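Local coordinates for sialyltransferase 0160 (Photobacterium damselae, PDB 4R84), which probably transfers sialic acid from the activated donor CMP-sialic acid to a galactoside acceptor, and has the GT-B glycosyltransferase fold, at residues Ile360-Thr365 / Ser451-Thr456; Phe403-Pro408 / Ile431-Leu436; Asp460-Ile465 / Leu491-Glu496. All coordinates share one frame; numbering follows the deposited sequence.

Contact 1: residues Ile360-Thr365 / Ser451-Thr456; sequences IFTGTT and SSLYFT. With CSF (cytidine-5'-monophosphate-3-fluoro-N-acetyl-neuraminic acid), chain E.
T362 and Y454 meet hydroxyl to hydroxyl at the end of strand 358-362, where OG1 of T362 lies 2.7 Å from OH of Y454 in a hydrogen bond that either group could donate. The threonine oxygen comes in at the edge of the phenol ring, near its plane. A chi1 of 60° sets OG1 between the backbone N and the carbonyl carbon of T362 and CG2 beside the backbone N, from where it meets L453. A weak hydrogen bond also joins OG1 to the carbonyl of I449.

Apolar packing runs beside this polar pair. CG2 of T362 and CD1 of L453 approach tip to tip at 3.9 Å, and the same CD1 sits over one face of the Y454 ring, toward its rim. The second leucine branch serves the ligand instead: CD2 of L453 lies 3.8 Å from C4 of the cytosine of CMP-3-fluoro-Neu5Ac.

The setting is the nucleotide site at the carboxy ends of a parallel Rossmann sheet, a hallmark of the GT-B group. Here the loop after each strand supplies polar groups to the donor. G363 O accepts from the cytosine N4 at 2.9 Å. Phosphate oxygen O2A is gripped twice, by S451 OG at 3.0 Å and by the backbone N of S452 at 3.1 Å, the latter nearly straight (169°). S451 OG is itself fixed by an ST turn, accepting from L453 N at 3.2 Å.

Contact 2: residues Phe403-Pro408 / Ile431-Leu436; sequences FFKGHP and ISFEVL. With CSF (cytidine-5'-monophosphate-3-fluoro-N-acetyl-neuraminic acid), chain E.
K405 reaches from the end of strand 401-405 to the loop that leads into helix 434-438, where its NZ makes a weak hydrogen bond to I431 O at 2.8 Å. NZ of K405 also bonds to G406 O, almost in line with that carbonyl, to A429 O, and, at 2.8 Å, to cytosine O2. Four oxygens thus gather round three protons, consistent with the weakness of the I431 bond. Bends at chi2 (46°) and chi4 (70°) fold the chain back so that NZ can meet these oxygens.

Apolar contact is made lower down the lysine, where CG of K405 rests 3.9 Å from CD2 of F433, at the edge of the ring and near its plane.

Strand, loop and helix here belong to the Rossmann-like nucleotide-binding domain of a GT-B enzyme, and the base is read largely through backbone atoms. Cytosine O2 takes a second bond from F433 N at 2.9 Å, while N4 donates to K405 O.

Ribose recognition falls to E434, whose carboxylate accepts from both sugar hydroxyls: OE1 from O2' at 2.7 Å and OE2 from O3'. On the sialyl side, H407 NE2 donates to carboxylate oxygen OAA at 3.0 Å, with a weaker bond to OBA, and H407 ND1 is hydrogen-bonded to A409 N.

Contact 3: residues Asp460-Ile465 / Leu491-Glu496; sequences DKVNFI and LGIVKE
V462 and V494 pack together where strand 462-468 faces the loop that follows helix 483-490, part of a beta-alpha-beta connection: the chain leaves strand 462-468, passes through helices 476-481 and 483-490, and returns as strand 499-502, parallel to the first. A Schellman motif closes helix 483-490, with G492, the first residue to leave the helical conformation, at a positive phi of 76° that turns the chain toward I493 and V494.

The V462 side chain can be followed outward from the strand. CB of V462 lies 4.1 Å from the carbonyl oxygen of I493. From there the two methyls part. CG1 of V462, anti to the backbone N (chi1 177°), meets CG1 of V494 at 4.0 Å, the two side chains crossing at a slant. CG2 of V462, beside the backbone N, faces CG2 of I493 at a looser 4.4 Å. One valine therefore touches both consecutive loop residues, each through a different branch.

Further along the strand, I465 adds a second apolar neighbour to the same V494 methyl, its chain crossing that of V494 at about a right angle. M488 of helix 483-490 touches I465, I493 and V494, bringing the helix into the same apolar cluster.

No direct hydrogen bond joins the two segments. A water lies 2.6 Å from I493 O, to which it can donate, and 3.3 Å from V462 O, a weak bond at most, since it has more acceptors in reach than protons. The tightest apolar approach is that of I465 CD1, which comes to 3.6 Å from V494 CG1.

Contacts 1 and 2 form neighbouring parts of one donor site, their centres 8 Å apart. Strands 358-362 and 401-405 run side by side, with F361 O 2.9 Å from K405 N and G363 N 2.9 Å from K405 O, both probable hydrogen bonds. L453 CD1 packs 3.6 Å from F433 CD1, joining segments 451-456 and 431-436. Contact 3 adjoins contact 1, with centres 12 Å apart: I465 CD1 touches CG of Y454 at 3.7 Å. Contacts 2 and 3 do not touch, their centres being 18 Å and their nearest atoms about 8 Å apart. Contact 3 makes no direct contact with the ligand; the side chain of I465 stays about 7 Å from CMP-3-fluoro-Neu5Ac.

Contact 1: residues Ile360-Thr365 / Ser451-Thr456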
loop_
_atom_site.group_PDB
_atom_site.type_symbol
_atom_site.label_atom_id
_atom_site.label_comp_id
_atom_site.label_asym_id
_atom_site.label_seq_id
_atom_site.Cartn_x
_atom_site.Cartn_y
_atom_site.Cartn_z
ATOM N N ILE A 360 7.084 12.170 20.777
ATOM C CA ILE A 360 7.984 12.277 19.643
ATOM C C ILE A 360 7.909 13.653 19.018
ATOM O O ILE A 360 6.838 14.096 18.595
ATOM C CB ILE A 360 7.664 11.247 18.541
ATOM C CG1 ILE A 360 7.902 9.836 19.043
ATOM C CG2 ILE A 360 8.528 11.530 17.321
ATOM C CD1 ILE A 360 7.524 8.775 17.997
ATOM N N PHE A 361 9.058 14.315 18.935
ATOM C CA PHE A 361 9.173 15.535 18.157
ATOM C C PHE A 361 9.551 15.185 16.721
ATOM O O PHE A 361 10.547 14.498 16.496
ATOM C CB PHE A 361 10.223 16.481 18.754
ATOM C CG PHE A 361 10.481 17.703 17.913
ATOM C CD1 PHE A 361 9.641 18.795 17.995
ATOM C CD2 PHE A 361 11.561 17.759 17.041
ATOM C CE1 PHE A 361 9.870 19.928 17.222
ATOM C CE2 PHE A 361 11.791 18.891 16.259
ATOM C CZ PHE A 361 10.939 19.971 16.355
ATOM N N THR A 362 8.787 15.699 15.760
ATOM C CA THR A 362 9.109 15.437 14.358
ATOM C C THR A 362 9.911 16.594 13.766
ATOM O O THR A 362 9.403 17.713 13.621
ATOM C CB THR A 362 7.839 15.220 13.522
ATOM O OG1 THR A 362 7.020 16.384 13.589
ATOM C CG2 THR A 362 7.037 14.037 14.058
ATOM N N GLY A 363 11.162 16.329 13.410
ATOM C CA GLY A 363 12.018 17.377 12.868
ATOM C C GLY A 363 11.782 17.661 11.392
ATOM O O GLY A 363 11.063 16.932 10.717
ATOM N N THR A 364 12.375 18.739 10.890
ATOM C CA THR A 364 12.368 18.996 9.452
ATOM C C THR A 364 13.763 19.379 8.988
ATOM O O THR A 364 14.717 19.318 9.759
ATOM C CB THR A 364 11.379 20.106 9.071
ATOM O OG1 THR A 364 11.207 20.123 7.644
ATOM C CG2 THR A 364 11.891 21.463 9.567
ATOM N N THR A 365 13.885 19.756 7.721
ATOM C CA THR A 365 15.171 20.193 7.205
ATOM C C THR A 365 15.297 21.708 7.319
ATOM O O THR A 365 15.149 22.264 8.400
ATOM C CB THR A 365 15.378 19.748 5.737
ATOM O OG1 THR A 365 14.268 20.186 4.943
ATOM C CG2 THR A 365 15.464 18.244 5.662
ATOM N N SER A 451 4.187 18.109 8.397
ATOM C CA SER A 451 4.594 17.109 7.426
ATOM C C SER A 451 3.368 16.268 7.105
ATOM O O SER A 451 2.414 16.220 7.889
ATOM C CB SER A 451 5.719 16.234 7.962
ATOM O OG SER A 451 5.853 15.062 7.171
ATOM N N SER A 452 3.404 15.618 5.942
ATOM C CA SER A 452 2.359 14.705 5.511
ATOM C C SER A 452 2.123 13.601 6.546
ATOM O O SER A 452 1.045 13.014 6.613
ATOM C CB SER A 452 2.733 14.112 4.137
ATOM O OG SER A 452 1.727 13.244 3.690
ATOM N N LEU A 453 3.144 13.307 7.345
ATOM C CA LEU A 453 3.054 12.237 8.321
ATOM C C LEU A 453 1.912 12.464 9.326
ATOM O O LEU A 453 1.424 11.508 9.925
ATOM C CB LEU A 453 4.393 12.067 9.056
ATOM C CG LEU A 453 4.860 13.171 10.018
ATOM C CD1 LEU A 453 4.305 12.968 11.434
ATOM C CD2 LEU A 453 6.405 13.209 10.024
ATOM N N TYR A 454 1.491 13.718 9.516
ATOM C CA TYR A 454 0.435 14.006 10.496
ATOM C C TYR A 454 -0.945 13.553 10.024
ATOM O O TYR A 454 -1.887 13.511 10.815
ATOM C CB TYR A 454 0.416 15.509 10.850
ATOM C CG TYR A 454 1.479 15.828 11.864
ATOM C CD1 TYR A 454 1.255 15.620 13.219
ATOM C CD2 TYR A 454 2.735 16.251 11.459
ATOM C CE1 TYR A 454 2.248 15.862 14.150
ATOM C CE2 TYR A 454 3.725 16.495 12.371
ATOM C CZ TYR A 454 3.483 16.300 13.710
ATOM O OH TYR A 454 4.496 16.549 14.598
ATOM N N PHE A 455 -1.059 13.173 8.753
ATOM C CA PHE A 455 -2.343 12.728 8.237
ATOM C C PHE A 455 -2.687 11.294 8.625
ATOM O O PHE A 455 -3.811 10.847 8.423
ATOM C CB PHE A 455 -2.367 12.878 6.720
ATOM C CG PHE A 455 -2.929 14.180 6.277
ATOM C CD1 PHE A 455 -2.293 15.367 6.618
ATOM C CD2 PHE A 455 -4.106 14.238 5.564
ATOM C CE1 PHE A 455 -2.807 16.578 6.225
ATOM C CE2 PHE A 455 -4.627 15.456 5.171
ATOM C CZ PHE A 455 -3.982 16.624 5.505
ATOM N N THR A 456 -1.742 10.573 9.208
ATOM C CA THR A 456 -2.071 9.230 9.657
ATOM C C THR A 456 -1.781 9.063 11.141
ATOM O O THR A 456 -1.409 7.992 11.608
ATOM C CB THR A 456 -1.334 8.159 8.836
ATOM O OG1 THR A 456 0.063 8.470 8.766
ATOM C CG2 THR A 456 -1.903 8.102 7.427
HETATM C C5A CSF E . 6.986 19.514 1.095
HETATM C C4A CSF E . 7.112 18.164 0.401
HETATM C C2A CSF E . 8.712 17.444 2.225
HETATM O O6A CSF E . 8.480 18.734 2.819
HETATM C C6A CSF E . 7.194 19.298 2.589
HETATM C C3A CSF E . 8.466 17.514 0.707
HETATM O O4A CSF E . 6.959 18.357 -1.012
HETATM N N5A CSF E . 5.668 20.059 0.861
HETATM C C7A CSF E . 7.150 20.631 3.310
HETATM C C8A CSF E . 7.342 20.426 4.802
HETATM C C9A CSF E . 7.090 21.729 5.551
HETATM O O9A CSF E . 7.247 21.461 6.945
HETATM O O8A CSF E . 6.387 19.460 5.241
HETATM O O7A CSF E . 8.206 21.464 2.829
HETATM C C1A CSF E . 10.148 17.040 2.487
HETATM O OBA CSF E . 10.520 15.900 2.145
HETATM O OAA CSF E . 10.934 17.856 3.026
HETATM O O1A CSF E . 7.859 16.420 2.740
HETATM O O2A CSF E . 6.009 15.769 4.275
HETATM N N1 CSF E . 9.596 12.269 7.449
HETATM C C2 CSF E . 9.931 11.524 8.590
HETATM N N3 CSF E . 10.228 12.160 9.746
HETATM C C4 CSF E . 10.190 13.509 9.789
HETATM C C5 CSF E . 9.871 14.260 8.657
HETATM C C6 CSF E . 9.577 13.604 7.466
HETATM C "C3'" CSF E . 7.220 11.985 5.284
HETATM C "C2'" CSF E . 7.923 10.976 6.154
HETATM C "C1'" CSF E . 9.329 11.528 6.206
HETATM O "O4'" CSF E . 9.490 12.389 5.075
HETATM C "C4'" CSF E . 8.301 12.335 4.288
HETATM P PA CSF E . 7.482 16.095 4.281
HETATM O "O5'" CSF E . 8.159 14.694 4.594
HETATM C "C5'" CSF E . 8.084 13.672 3.612
HETATM O "O3'" CSF E . 6.042 11.443 4.700
HETATM O "O2'" CSF E . 7.998 9.709 5.487
HETATM N N4 CSF E . 10.488 14.150 10.946
HETATM O O2 CSF E . 9.952 10.266 8.519
HETATM O O3A CSF E . 8.049 17.096 5.251
HETATM C C10 CSF E . 5.459 21.292 0.392
HETATM O O10 CSF E . 6.371 22.025 0.036
HETATM C C11 CSF E . 4.021 21.730 0.349
HETATM F F3A CSF E . 9.484 18.244 0.138
#

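Contact 2: residues Phe403-Pro408 / Ile431-Leu436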
loop_
_atom_site.group_PDB
_atom_site.type_symbol
_atom_site.label_atom_id
_atom_site.label_comp_id
_atom_site.label_asym_id
_atom_site.label_seq_id
_atom_site.Cartn_x
_atom_site.Cartn_y
_atom_site.Cartn_z
ATOM N N PHE A 403 11.556 11.865 22.695
ATOM C CA PHE A 403 12.032 11.087 21.560
ATOM C C PHE A 403 12.115 12.015 20.356
ATOM O O PHE A 403 11.313 12.945 20.219
ATOM C CB PHE A 403 11.095 9.919 21.258
ATOM C CG PHE A 403 11.108 8.841 22.302
ATOM C CD1 PHE A 403 10.420 8.996 23.504
ATOM C CD2 PHE A 403 11.792 7.657 22.074
ATOM C CE1 PHE A 403 10.435 7.992 24.464
ATOM C CE2 PHE A 403 11.811 6.655 23.030
ATOM C CZ PHE A 403 11.138 6.823 24.224
ATOM N N PHE A 404 13.077 11.757 19.483
ATOM C CA PHE A 404 13.288 12.589 18.313
ATOM C C PHE A 404 13.159 11.772 17.053
ATOM O O PHE A 404 13.851 10.767 16.892
ATOM C CB PHE A 404 14.678 13.242 18.373
ATOM C CG PHE A 404 15.025 14.070 17.162
ATOM C CD1 PHE A 404 14.202 15.108 16.759
ATOM C CD2 PHE A 404 16.218 13.861 16.475
ATOM C CE1 PHE A 404 14.527 15.893 15.660
ATOM C CE2 PHE A 404 16.558 14.643 15.377
ATOM C CZ PHE A 404 15.713 15.666 14.959
ATOM N N LYS A 405 12.269 12.181 16.151
ATOM C CA LYS A 405 12.256 11.568 14.817
ATOM C C LYS A 405 12.671 12.631 13.819
ATOM O O LYS A 405 11.868 13.486 13.418
ATOM C CB LYS A 405 10.884 10.977 14.469
ATOM C CG LYS A 405 10.815 10.386 13.041
ATOM C CD LYS A 405 12.039 9.537 12.786
ATOM C CE LYS A 405 12.008 8.880 11.417
ATOM N NZ LYS A 405 12.167 9.762 10.220
ATOM N N GLY A 406 13.953 12.611 13.469
ATOM C CA GLY A 406 14.474 13.589 12.547
ATOM C C GLY A 406 14.005 13.346 11.130
ATOM O O GLY A 406 13.612 12.222 10.761
ATOM N N HIS A 407 14.049 14.401 10.322
ATOM C CA HIS A 407 13.792 14.277 8.887
ATOM C C HIS A 407 14.912 13.447 8.271
ATOM O O HIS A 407 16.071 13.585 8.645
ATOM C CB HIS A 407 13.714 15.670 8.238
ATOM C CG HIS A 407 13.178 15.676 6.838
ATOM N ND1 HIS A 407 13.896 15.204 5.757
ATOM C CD2 HIS A 407 12.002 16.130 6.340
ATOM C CE1 HIS A 407 13.183 15.360 4.655
ATOM N NE2 HIS A 407 12.033 15.922 4.978
ATOM N N PRO A 408 14.571 12.555 7.336
ATOM C CA PRO A 408 15.616 11.715 6.736
ATOM C C PRO A 408 16.738 12.516 6.066
ATOM O O PRO A 408 17.858 12.020 5.968
ATOM C CB PRO A 408 14.850 10.880 5.697
ATOM C CG PRO A 408 13.514 11.600 5.502
ATOM C CD PRO A 408 13.220 12.239 6.834
ATOM N N ILE A 431 14.040 5.890 8.808
ATOM C CA ILE A 431 12.737 5.223 8.869
ATOM C C ILE A 431 11.629 6.201 8.492
ATOM O O ILE A 431 11.579 7.306 9.010
ATOM C CB ILE A 431 12.472 4.671 10.276
ATOM C CG1 ILE A 431 13.645 3.772 10.690
ATOM C CG2 ILE A 431 11.124 3.917 10.318
ATOM C CD1 ILE A 431 13.643 3.383 12.134
ATOM N N SER A 432 10.738 5.807 7.593
ATOM C CA SER A 432 9.575 6.638 7.296
ATOM C C SER A 432 8.687 6.697 8.523
ATOM O O SER A 432 8.380 5.667 9.108
ATOM C CB SER A 432 8.793 6.098 6.095
ATOM O OG SER A 432 9.550 6.227 4.899
ATOM N N PHE A 433 8.266 7.895 8.918
ATOM C CA PHE A 433 7.437 8.017 10.117
ATOM C C PHE A 433 6.189 7.130 10.030
ATOM O O PHE A 433 5.715 6.594 11.034
ATOM C CB PHE A 433 7.014 9.471 10.344
ATOM C CG PHE A 433 6.299 9.689 11.659
ATOM C CD1 PHE A 433 4.943 9.402 11.784
ATOM C CD2 PHE A 433 6.978 10.171 12.761
ATOM C CE1 PHE A 433 4.281 9.580 12.986
ATOM C CE2 PHE A 433 6.317 10.364 13.971
ATOM C CZ PHE A 433 4.973 10.065 14.080
ATOM N N GLU A 434 5.654 6.997 8.820
ATOM C CA GLU A 434 4.430 6.218 8.597
ATOM C C GLU A 434 4.570 4.747 9.031
ATOM O O GLU A 434 3.564 4.068 9.289
ATOM C CB GLU A 434 4.019 6.318 7.125
ATOM C CG GLU A 434 3.573 7.732 6.665
ATOM C CD GLU A 434 4.728 8.663 6.272
ATOM O OE1 GLU A 434 5.902 8.263 6.381
ATOM O OE2 GLU A 434 4.461 9.806 5.824
ATOM N N VAL A 435 5.808 4.261 9.123
ATOM C CA VAL A 435 6.064 2.919 9.656
ATOM C C VAL A 435 5.526 2.791 11.094
ATOM O O VAL A 435 4.975 1.758 11.466
ATOM C CB VAL A 435 7.576 2.562 9.626
ATOM C CG1 VAL A 435 7.882 1.341 10.491
ATOM C CG2 VAL A 435 8.046 2.318 8.189
ATOM N N LEU A 436 5.649 3.849 11.897
ATOM C CA LEU A 436 5.156 3.789 13.276
ATOM C C LEU A 436 3.642 3.559 13.377
ATOM O O LEU A 436 3.178 2.744 14.172
ATOM C CB LEU A 436 5.537 5.071 14.039
ATOM C CG LEU A 436 7.033 5.368 14.158
ATOM C CD1 LEU A 436 7.282 6.634 14.988
ATOM C CD2 LEU A 436 7.783 4.184 14.751
HETATM C C5A CSF E . 6.986 19.514 1.095
HETATM C C4A CSF E . 7.112 18.164 0.401
HETATM C C2A CSF E . 8.712 17.444 2.225
HETATM O O6A CSF E . 8.480 18.734 2.819
HETATM C C6A CSF E . 7.194 19.298 2.589
HETATM C C3A CSF E . 8.466 17.514 0.707
HETATM O O4A CSF E . 6.959 18.357 -1.012
HETATM N N5A CSF E . 5.668 20.059 0.861
HETATM C C7A CSF E . 7.150 20.631 3.310
HETATM C C8A CSF E . 7.342 20.426 4.802
HETATM C C9A CSF E . 7.090 21.729 5.551
HETATM O O9A CSF E . 7.247 21.461 6.945
HETATM O O8A CSF E . 6.387 19.460 5.241
HETATM O O7A CSF E . 8.206 21.464 2.829
HETATM C C1A CSF E . 10.148 17.040 2.487
HETATM O OBA CSF E . 10.520 15.900 2.145
HETATM O OAA CSF E . 10.934 17.856 3.026
HETATM O O1A CSF E . 7.859 16.420 2.740
HETATM O O2A CSF E . 6.009 15.769 4.275
HETATM N N1 CSF E . 9.596 12.269 7.449
HETATM C C2 CSF E . 9.931 11.524 8.590
HETATM N N3 CSF E . 10.228 12.160 9.746
HETATM C C4 CSF E . 10.190 13.509 9.789
HETATM C C5 CSF E . 9.871 14.260 8.657
HETATM C C6 CSF E . 9.577 13.604 7.466
HETATM C "C3'" CSF E . 7.220 11.985 5.284
HETATM C "C2'" CSF E . 7.923 10.976 6.154
HETATM C "C1'" CSF E . 9.329 11.528 6.206
HETATM O "O4'" CSF E . 9.490 12.389 5.075
HETATM C "C4'" CSF E . 8.301 12.335 4.288
HETATM P PA CSF E . 7.482 16.095 4.281
HETATM O "O5'" CSF E . 8.159 14.694 4.594
HETATM C "C5'" CSF E . 8.084 13.672 3.612
HETATM O "O3'" CSF E . 6.042 11.443 4.700
HETATM O "O2'" CSF E . 7.998 9.709 5.487
HETATM N N4 CSF E . 10.488 14.150 10.946
HETATM O O2 CSF E . 9.952 10.266 8.519
HETATM O O3A CSF E . 8.049 17.096 5.251
HETATM C C10 CSF E . 5.459 21.292 0.392
HETATM O O10 CSF E . 6.371 22.025 0.036
HETATM C C11 CSF E . 4.021 21.730 0.349
HETATM F F3A CSF E . 9.484 18.244 0.138
#

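Contact 3: residues Asp460-Ile465 / Leu491-Glu496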
loop_
_atom_site.group_PDB
_atom_site.type_symbol
_atom_site.label_atom_id
_atom_site.label_comp_id
_atom_site.label_asym_id
_atom_site.label_seq_id
_atom_site.Cartn_x
_atom_site.Cartn_y
_atom_site.Cartn_z
ATOM N N ASP A 460 -6.103 12.402 18.777
ATOM C CA ASP A 460 -5.803 12.418 20.206
ATOM C C ASP A 460 -4.299 12.379 20.483
ATOM O O ASP A 460 -3.851 12.746 21.572
ATOM C CB ASP A 460 -6.499 11.249 20.915
ATOM C CG ASP A 460 -6.110 9.896 20.342
ATOM O OD1 ASP A 460 -5.266 9.845 19.428
ATOM O OD2 ASP A 460 -6.644 8.872 20.817
ATOM N N LYS A 461 -3.515 11.961 19.491
ATOM C CA LYS A 461 -2.071 11.859 19.657
ATOM C C LYS A 461 -1.324 13.042 19.021
ATOM O O LYS A 461 -0.106 13.157 19.144
ATOM C CB LYS A 461 -1.570 10.526 19.071
ATOM C CG LYS A 461 -1.890 9.305 19.917
ATOM C CD LYS A 461 -1.342 8.036 19.267
ATOM C CE LYS A 461 -1.731 6.791 20.046
ATOM N NZ LYS A 461 -1.029 6.701 21.342
ATOM N N VAL A 462 -2.049 13.929 18.349
ATOM C CA VAL A 462 -1.415 15.105 17.772
ATOM C C VAL A 462 -1.488 16.286 18.728
ATOM O O VAL A 462 -2.573 16.764 19.035
ATOM C CB VAL A 462 -2.070 15.499 16.431
ATOM C CG1 VAL A 462 -1.437 16.763 15.877
ATOM C CG2 VAL A 462 -1.958 14.353 15.434
ATOM N N ASN A 463 -0.335 16.768 19.184
ATOM C CA ASN A 463 -0.344 17.850 20.176
ATOM C C ASN A 463 -0.380 19.241 19.546
ATOM O O ASN A 463 -1.318 20.009 19.768
ATOM C CB ASN A 463 0.870 17.742 21.094
ATOM C CG ASN A 463 0.597 18.305 22.481
ATOM O OD1 ASN A 463 0.424 19.509 22.645
ATOM N ND2 ASN A 463 0.572 17.431 23.485
ATOM N N PHE A 464 0.640 19.566 18.759
ATOM C CA PHE A 464 0.645 20.800 17.972
ATOM C C PHE A 464 1.460 20.576 16.716
ATOM O O PHE A 464 2.277 19.655 16.647
ATOM C CB PHE A 464 1.212 22.002 18.744
ATOM C CG PHE A 464 2.654 21.861 19.160
ATOM C CD1 PHE A 464 3.685 22.092 18.255
ATOM C CD2 PHE A 464 2.981 21.558 20.469
ATOM C CE1 PHE A 464 5.001 21.977 18.634
ATOM C CE2 PHE A 464 4.299 21.457 20.863
ATOM C CZ PHE A 464 5.314 21.675 19.952
ATOM N N ILE A 465 1.233 21.437 15.733
ATOM C CA ILE A 465 1.961 21.385 14.476
ATOM C C ILE A 465 2.520 22.749 14.124
ATOM O O ILE A 465 1.803 23.753 14.179
ATOM C CB ILE A 465 1.064 20.905 13.354
ATOM C CG1 ILE A 465 0.545 19.507 13.684
ATOM C CG2 ILE A 465 1.842 20.846 12.070
ATOM C CD1 ILE A 465 -0.328 18.922 12.606
ATOM N N LEU A 491 -10.954 17.782 8.853
ATOM C CA LEU A 491 -10.762 16.389 9.246
ATOM C C LEU A 491 -10.599 16.209 10.757
ATOM O O LEU A 491 -10.549 15.088 11.244
ATOM C CB LEU A 491 -9.546 15.806 8.516
ATOM C CG LEU A 491 -9.728 15.518 7.026
ATOM C CD1 LEU A 491 -8.383 15.136 6.401
ATOM C CD2 LEU A 491 -10.756 14.418 6.821
ATOM N N GLY A 492 -10.491 17.305 11.507
ATOM C CA GLY A 492 -10.380 17.190 12.951
ATOM C C GLY A 492 -9.013 16.740 13.441
ATOM O O GLY A 492 -8.849 16.334 14.597
ATOM N N ILE A 493 -8.013 16.857 12.582
ATOM C CA ILE A 493 -6.672 16.445 12.954
ATOM C C ILE A 493 -6.123 17.438 13.948
ATOM O O ILE A 493 -5.496 17.068 14.939
ATOM C CB ILE A 493 -5.744 16.359 11.737
ATOM C CG1 ILE A 493 -6.287 15.313 10.759
ATOM C CG2 ILE A 493 -4.320 16.027 12.180
ATOM C CD1 ILE A 493 -5.533 15.251 9.446
ATOM N N VAL A 494 -6.380 18.706 13.669
ATOM C CA VAL A 494 -6.014 19.778 14.581
ATOM C C VAL A 494 -7.168 20.761 14.729
ATOM O O VAL A 494 -8.060 20.831 13.880
ATOM C CB VAL A 494 -4.776 20.556 14.090
ATOM C CG1 VAL A 494 -3.542 19.698 14.125
ATOM C CG2 VAL A 494 -5.016 21.086 12.702
ATOM N N LYS A 495 -7.117 21.530 15.812
ATOM C CA LYS A 495 -7.918 22.730 15.956
ATOM C C LYS A 495 -6.996 23.933 15.749
ATOM O O LYS A 495 -5.775 23.783 15.734
ATOM C CB LYS A 495 -8.586 22.757 17.332
ATOM C CG LYS A 495 -9.582 21.634 17.520
ATOM C CD LYS A 495 -10.295 21.732 18.861
ATOM C CE LYS A 495 -11.420 20.710 18.927
ATOM N NZ LYS A 495 -10.893 19.315 18.890
ATOM N N GLU A 496 -7.570 25.119 15.579
ATOM C CA GLU A 496 -6.771 26.287 15.250
ATOM C C GLU A 496 -5.681 26.560 16.275
ATOM O O GLU A 496 -4.576 26.956 15.908
ATOM C CB GLU A 496 -7.652 27.525 15.101
ATOM C CG GLU A 496 -8.398 27.576 13.785
ATOM C CD GLU A 496 -8.863 28.978 13.444
ATOM O OE1 GLU A 496 -9.283 29.199 12.287
ATOM O OE2 GLU A 496 -8.782 29.860 14.327
HETATM O O HOH W 1 -5.397 17.556 17.497
#